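Spore germination protein B3 (Bacillus subtilis subsp. subtilis, PDB 3N54) takes part in the germination response of spores to the mixture of L-asparagine, glucose, fructose and potassium ions, as a lipoprotein component of a germinant receptor. Local coordinates at residues 55-59 and 60-64; 83-87 and 88-92; 169-172 and 173-176. One frame throughout, in Å; residues are numbered along the deposited sequence.

Contact 1 (55-59 and 60-64); sequences EAVSD and VSIKD. With SO4 (sulfate ion), chain C.
The hydroxyl of S58 receives the backbone N-H of S61, with 3.1 Å between S58 OG and S61 N, and so closes the first turn of helix 59-63 as its N-cap. Serine suits this place because its short side chain carries an acceptor on the first atom beyond CB. With chi1 at 73°, OG lies between the backbone N and the carbonyl carbon, and from there it takes a first-turn N-H that has no helical carbonyl four residues back to use. S58 O receives the same N-H only weakly, at 3.0 Å from S61 N and with an angle of 121° at the hydrogen.

The backbone bonds take over from the cap. I62 N reaches S58 O at 3.1 Å, and K63 N reaches D59 O at 3.0 Å. D64 N closes the last turn on V60 O.

Apolar contact is slight. V57 CG1 approaches I62 CD1 loosely, at 4.1 Å, and the placing of V57 CG1 is itself doubtful.

Among the charged groups, the D59 side chain leaves the backbone away from residues 60-64; an acidic residue at a helix start is consistent with a favourable interaction with the dipole. A sulfate ion, probably from the crystallisation liquor, lies at V57 N, modelled so close that the detail of this bond is doubtful.

This short helix follows the end of strand 46-55, where E55 is still paired through its backbone with Y21. The side chains of V57 and I62 both rest on Y21 of strand 21-28, which ties the helix to the three-stranded antiparallel sheet.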
# COMPACT_ATOMS: atom_id res chain seq x y z
N GLU A 55 9.42 -22.58 -16.99
CA GLU A 55 10.36 -22.76 -15.91
C GLU A 55 11.60 -23.55 -16.30
O GLU A 55 11.51 -24.56 -17.01
CB GLU A 55 9.69 -23.49 -14.74
CG GLU A 55 10.56 -23.50 -13.50
CD GLU A 55 9.86 -24.05 -12.29
OE1 GLU A 55 8.88 -24.81 -12.45
OE2 GLU A 55 10.30 -23.73 -11.17
N ALA A 56 12.76 -23.10 -15.83
CA ALA A 56 14.00 -23.85 -15.96
C ALA A 56 14.10 -24.73 -14.73
O ALA A 56 13.94 -24.23 -13.61
CB ALA A 56 15.17 -22.90 -16.04
N VAL A 57 14.32 -26.03 -14.90
CA VAL A 57 14.48 -26.96 -13.75
C VAL A 57 15.63 -27.95 -14.01
O VAL A 57 15.72 -28.52 -15.09
CB VAL A 57 13.14 -27.70 -13.42
CG1 VAL A 57 13.33 -28.69 -12.30
CG2 VAL A 57 12.03 -26.72 -13.05
N SER A 58 16.51 -28.14 -13.02
CA SER A 58 17.70 -29.02 -13.20
C SER A 58 17.31 -30.49 -13.12
O SER A 58 16.27 -30.84 -12.56
CB SER A 58 18.79 -28.72 -12.16
OG SER A 58 18.44 -29.19 -10.86
N ASP A 59 18.16 -31.34 -13.68
CA ASP A 59 17.95 -32.78 -13.62
C ASP A 59 17.88 -33.24 -12.17
O ASP A 59 17.08 -34.10 -11.83
CB ASP A 59 19.07 -33.54 -14.35
CG ASP A 59 18.99 -33.39 -15.86
OD1 ASP A 59 17.98 -32.81 -16.36
OD2 ASP A 59 19.93 -33.85 -16.55
N VAL A 60 18.73 -32.63 -11.33
CA VAL A 60 18.76 -32.91 -9.90
C VAL A 60 17.43 -32.55 -9.22
O VAL A 60 16.99 -33.27 -8.33
CB VAL A 60 19.95 -32.18 -9.22
CG1 VAL A 60 19.90 -32.32 -7.70
CG2 VAL A 60 21.27 -32.71 -9.74
N SER A 61 16.79 -31.45 -9.63
CA SER A 61 15.49 -31.01 -9.06
C SER A 61 14.29 -31.86 -9.52
O SER A 61 13.28 -31.90 -8.83
CB SER A 61 15.21 -29.55 -9.39
OG SER A 61 15.05 -29.36 -10.79
N ILE A 62 14.38 -32.46 -10.69
CA ILE A 62 13.39 -33.44 -11.15
C ILE A 62 13.57 -34.71 -10.31
O ILE A 62 12.61 -35.35 -9.89
CB ILE A 62 13.58 -33.78 -12.66
CG1 ILE A 62 13.16 -32.60 -13.53
CG2 ILE A 62 12.78 -34.99 -13.06
CD1 ILE A 62 11.70 -32.24 -13.40
N LYS A 63 14.83 -35.04 -10.07
CA LYS A 63 15.24 -36.22 -9.32
C LYS A 63 14.97 -36.10 -7.80
O LYS A 63 14.65 -37.10 -7.16
CB LYS A 63 16.74 -36.44 -9.60
CG LYS A 63 17.46 -37.49 -8.79
CD LYS A 63 18.95 -37.50 -9.18
CE LYS A 63 19.77 -38.43 -8.30
NZ LYS A 63 21.18 -38.49 -8.78
N ASP A 64 15.10 -34.90 -7.25
CA ASP A 64 14.97 -34.66 -5.82
C ASP A 64 13.74 -33.81 -5.50
O ASP A 64 13.81 -32.58 -5.49
CB ASP A 64 16.22 -33.98 -5.29
CG ASP A 64 17.48 -34.82 -5.50
OD1 ASP A 64 17.45 -36.06 -5.30
OD2 ASP A 64 18.50 -34.22 -5.87
S SO4 C . 15.70 -26.90 -18.03
O1 SO4 C . 14.57 -27.02 -17.13
O2 SO4 C . 15.27 -27.25 -19.38
O3 SO4 C . 16.17 -25.53 -17.96
O4 SO4 C . 16.78 -27.81 -17.64

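Contact 2 (83-87 and 88-92); sequences RNQNV and DQVLN. With SO4 (sulfate ion), chain H.
N86 lays its side-chain amide over that of Q89, the two planes only 12° apart and stacked, with N86 CG 3.6 Å from Q89 CG. The side chains themselves cross at about a right angle, and Q89 OE1 comes to 3.5 Å from N86 CB. With CG anti to the backbone N (chi1 -177°), N86 turns its carbonyl oxygen back to the helix start. There N86 OD1 accepts from Q89 N at 3.1 Å; the bond is fairly straight at hydrogen, but the donor stands 53° above the amide plane. The same OD1 takes a hydrogen bond from N190 ND2, so asparagine acts as N-cap and as a link to the loop before strand 191-196.

The helical ladder follows, V90 N to N86 O at 3.0 Å and L91 N to V87 O at 3.0 Å. Beside it V90 CG2 packs on Q85 CB at 3.5 Å. The buried V87 touches L77 of strand 74-77.

R83, on the preceding helix, binds a sulfate ion, probably from the crystallisation liquor, through NH1 and NH2, while its NE pairs with E79. In the short linker between helices 79-84 and 87-94, two donors on OD1, with the stacked Q89 amide, probably fix the rotation of the N86 amide at the helix N-terminus.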
# COMPACT_ATOMS: atom_id res chain seq x y z
N ARG A 83 -4.64 -1.10 -10.62
CA ARG A 83 -5.55 -0.06 -11.12
C ARG A 83 -6.78 -0.66 -11.80
O ARG A 83 -7.85 -0.06 -11.75
CB ARG A 83 -4.83 0.90 -12.09
CG ARG A 83 -3.89 1.89 -11.41
CD ARG A 83 -3.32 2.89 -12.42
NE ARG A 83 -2.32 3.79 -11.85
CZ ARG A 83 -2.58 4.92 -11.20
NH1 ARG A 83 -1.58 5.65 -10.73
NH2 ARG A 83 -3.82 5.33 -11.00
N ASN A 84 -6.63 -1.82 -12.43
CA ASN A 84 -7.73 -2.43 -13.19
C ASN A 84 -8.50 -3.56 -12.50
O ASN A 84 -9.59 -3.91 -12.95
CB ASN A 84 -7.20 -2.93 -14.53
CG ASN A 84 -6.64 -1.83 -15.38
OD1 ASN A 84 -5.62 -2.01 -16.05
ND2 ASN A 84 -7.29 -0.67 -15.37
N GLN A 85 -7.96 -4.12 -11.42
CA GLN A 85 -8.57 -5.30 -10.80
C GLN A 85 -8.66 -5.23 -9.29
O GLN A 85 -7.75 -4.73 -8.63
CB GLN A 85 -7.77 -6.55 -11.15
CG GLN A 85 -7.53 -6.76 -12.63
CD GLN A 85 -8.81 -6.88 -13.44
OE1 GLN A 85 -9.87 -7.23 -12.91
NE2 GLN A 85 -8.71 -6.60 -14.73
N ASN A 86 -9.77 -5.75 -8.76
CA ASN A 86 -9.96 -5.95 -7.34
C ASN A 86 -8.81 -6.83 -6.85
O ASN A 86 -8.69 -7.98 -7.28
CB ASN A 86 -11.32 -6.61 -7.08
CG ASN A 86 -11.62 -6.78 -5.60
OD1 ASN A 86 -10.77 -7.20 -4.82
ND2 ASN A 86 -12.85 -6.45 -5.21
N VAL A 87 -7.96 -6.29 -5.98
CA VAL A 87 -6.75 -7.00 -5.57
C VAL A 87 -7.05 -8.25 -4.74
O VAL A 87 -6.36 -9.25 -4.87
CB VAL A 87 -5.74 -6.06 -4.83
CG1 VAL A 87 -5.35 -4.90 -5.74
CG2 VAL A 87 -6.30 -5.55 -3.51
N ASP A 88 -8.09 -8.19 -3.92
CA ASP A 88 -8.50 -9.35 -3.14
C ASP A 88 -8.96 -10.49 -4.05
O ASP A 88 -8.59 -11.63 -3.85
CB ASP A 88 -9.62 -8.98 -2.17
CG ASP A 88 -9.94 -10.10 -1.21
OD1 ASP A 88 -9.22 -10.22 -0.20
OD2 ASP A 88 -10.91 -10.85 -1.45
N GLN A 89 -9.74 -10.15 -5.07
CA GLN A 89 -10.23 -11.14 -6.02
C GLN A 89 -9.08 -11.75 -6.81
O GLN A 89 -9.07 -12.96 -7.06
CB GLN A 89 -11.28 -10.53 -6.95
CG GLN A 89 -12.59 -10.21 -6.25
CD GLN A 89 -13.64 -9.60 -7.18
OE1 GLN A 89 -13.32 -9.23 -8.31
NE2 GLN A 89 -14.88 -9.50 -6.71
N VAL A 90 -8.11 -10.91 -7.20
CA VAL A 90 -6.91 -11.38 -7.91
C VAL A 90 -6.10 -12.37 -7.08
O VAL A 90 -5.74 -13.44 -7.56
CB VAL A 90 -5.97 -10.21 -8.31
CG1 VAL A 90 -4.63 -10.74 -8.84
CG2 VAL A 90 -6.63 -9.29 -9.34
N LEU A 91 -5.79 -12.00 -5.83
CA LEU A 91 -5.04 -12.87 -4.93
C LEU A 91 -5.76 -14.19 -4.74
O LEU A 91 -5.15 -15.25 -4.83
CB LEU A 91 -4.82 -12.20 -3.56
CG LEU A 91 -3.90 -10.97 -3.54
CD1 LEU A 91 -4.00 -10.27 -2.18
CD2 LEU A 91 -2.44 -11.36 -3.86
N ASN A 92 -7.06 -14.13 -4.48
CA ASN A 92 -7.86 -15.34 -4.34
C ASN A 92 -7.82 -16.21 -5.59
O ASN A 92 -7.72 -17.43 -5.50
CB ASN A 92 -9.31 -15.00 -4.05
CG ASN A 92 -10.17 -16.23 -3.93
OD1 ASN A 92 -10.07 -16.97 -2.96
ND2 ASN A 92 -11.02 -16.47 -4.91
S SO4 H . -2.89 9.08 -10.48
O1 SO4 H . -2.72 9.19 -11.93
O2 SO4 H . -1.63 8.70 -9.83
O3 SO4 H . -3.28 10.37 -9.91
O4 SO4 H . -3.95 8.12 -10.17

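Contact 3 (169-172 and 173-176); sequences AVKN and EKGK
E173, next after the end region of strand 165-172, sets its CG 3.9 Å from K171 NZ, its side chain crossing that of K171 at about a right angle. E173 OE1 stays 5.1 Å from K171 NZ, too far for a salt bridge, so any attraction is probably weak. E173 is also the centre of an inverse gamma turn, in which K174 N gives a weak bond to N172 O at 3.0 Å.

K174 has left-handed backbone angles. Its chain, bent at chi2 and chi3 (75° and 67°), folds back until K174 NZ lies 3.7 Å from K171 NZ; two like charges this near would probably repel unless solvent or counter-ions screen them.

G175 and K176 are each modelled with a cis peptide before them, an unusual feature that calls for caution. Glycine readily tolerates the phi of 134° at G175, and a CB there would come tight against N172 OD1.

K176 turns its carbonyl inward, and E173 N donates to K176 O at 3.1 Å. Its ammonium end leads away.

This is the loop of a beta hairpin, whose strands 165-172 and 177-186 are neighbours in the five-stranded mixed sheet. K171 pairs by backbone with K178, and E173 lies on K178 and D180.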
# COMPACT_ATOMS: atom_id res chain seq x y z
N ALA A 169 4.75 1.24 -1.39
CA ALA A 169 5.11 1.16 -2.80
C ALA A 169 6.62 1.02 -2.96
O ALA A 169 7.39 1.49 -2.13
CB ALA A 169 4.62 2.39 -3.54
N VAL A 170 7.04 0.33 -4.03
CA VAL A 170 8.45 0.24 -4.40
C VAL A 170 8.61 0.63 -5.87
O VAL A 170 7.68 0.49 -6.67
CB VAL A 170 9.04 -1.17 -4.19
CG1 VAL A 170 8.96 -1.56 -2.73
CG2 VAL A 170 8.31 -2.18 -5.06
N LYS A 171 9.79 1.14 -6.21
CA LYS A 171 10.06 1.57 -7.58
C LYS A 171 11.47 1.20 -7.98
O LYS A 171 12.41 1.36 -7.20
CB LYS A 171 9.86 3.08 -7.73
CG LYS A 171 10.08 3.63 -9.15
CD LYS A 171 9.59 5.07 -9.27
CE LYS A 171 9.79 5.65 -10.67
NZ LYS A 171 11.18 6.14 -10.90
N ASN A 172 11.60 0.70 -9.20
CA ASN A 172 12.89 0.38 -9.77
C ASN A 172 13.43 1.65 -10.42
O ASN A 172 13.12 1.94 -11.57
CB ASN A 172 12.75 -0.77 -10.78
CG ASN A 172 14.02 -1.56 -10.97
OD1 ASN A 172 14.90 -1.55 -10.11
ND2 ASN A 172 14.11 -2.27 -12.09
N GLU A 173 14.22 2.42 -9.67
CA GLU A 173 14.73 3.72 -10.14
C GLU A 173 16.02 3.60 -10.95
O GLU A 173 17.00 4.30 -10.68
CB GLU A 173 14.93 4.69 -8.96
CG GLU A 173 13.67 4.89 -8.11
CD GLU A 173 13.85 5.92 -7.00
OE1 GLU A 173 12.95 6.00 -6.12
OE2 GLU A 173 14.87 6.64 -6.99
N LYS A 174 16.00 2.72 -11.95
CA LYS A 174 17.16 2.47 -12.82
C LYS A 174 18.48 2.38 -12.04
O LYS A 174 19.41 3.14 -12.30
CB LYS A 174 17.24 3.54 -13.92
CG LYS A 174 16.15 3.46 -15.01
CD LYS A 174 14.77 3.96 -14.56
CE LYS A 174 14.75 5.46 -14.28
NZ LYS A 174 13.39 5.90 -13.83
N GLY A 175 18.58 1.47 -11.06
CA GLY A 175 17.48 0.58 -10.65
C GLY A 175 17.94 -0.86 -10.49
O GLY A 175 18.15 -1.53 -11.50
N LYS A 176 18.13 -1.37 -9.27
CA LYS A 176 18.01 -0.67 -7.96
C LYS A 176 16.57 -0.37 -7.50
O LYS A 176 15.99 0.67 -7.81
CB LYS A 176 18.88 0.60 -7.92
CG LYS A 176 19.39 0.97 -6.52
CD LYS A 176 20.30 -0.10 -5.90
CE LYS A 176 21.48 -0.49 -6.79
NZ LYS A 176 22.30 0.69 -7.20

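In the fold
All three are local contacts at the surface, and none touches another: contacts 2 and 3 approach most nearly, about 10 Å between nearest atoms, whereas contact 1 stands about 19 Å or more from either. Contacts 1 and 2 both begin a helix with a side-chain cap, a serine hydroxyl in one and an asparagine amide in the other. Contact 1 is the more peripheral, by the three-stranded sheet, while contact 2 includes the buried V87. Contact 3 has no helix; its turn uses backbone bonds and crowded lysines between two strands of the five-stranded mixed sheet, whose outermost strands, 74-77 and 191-196, border contact 2.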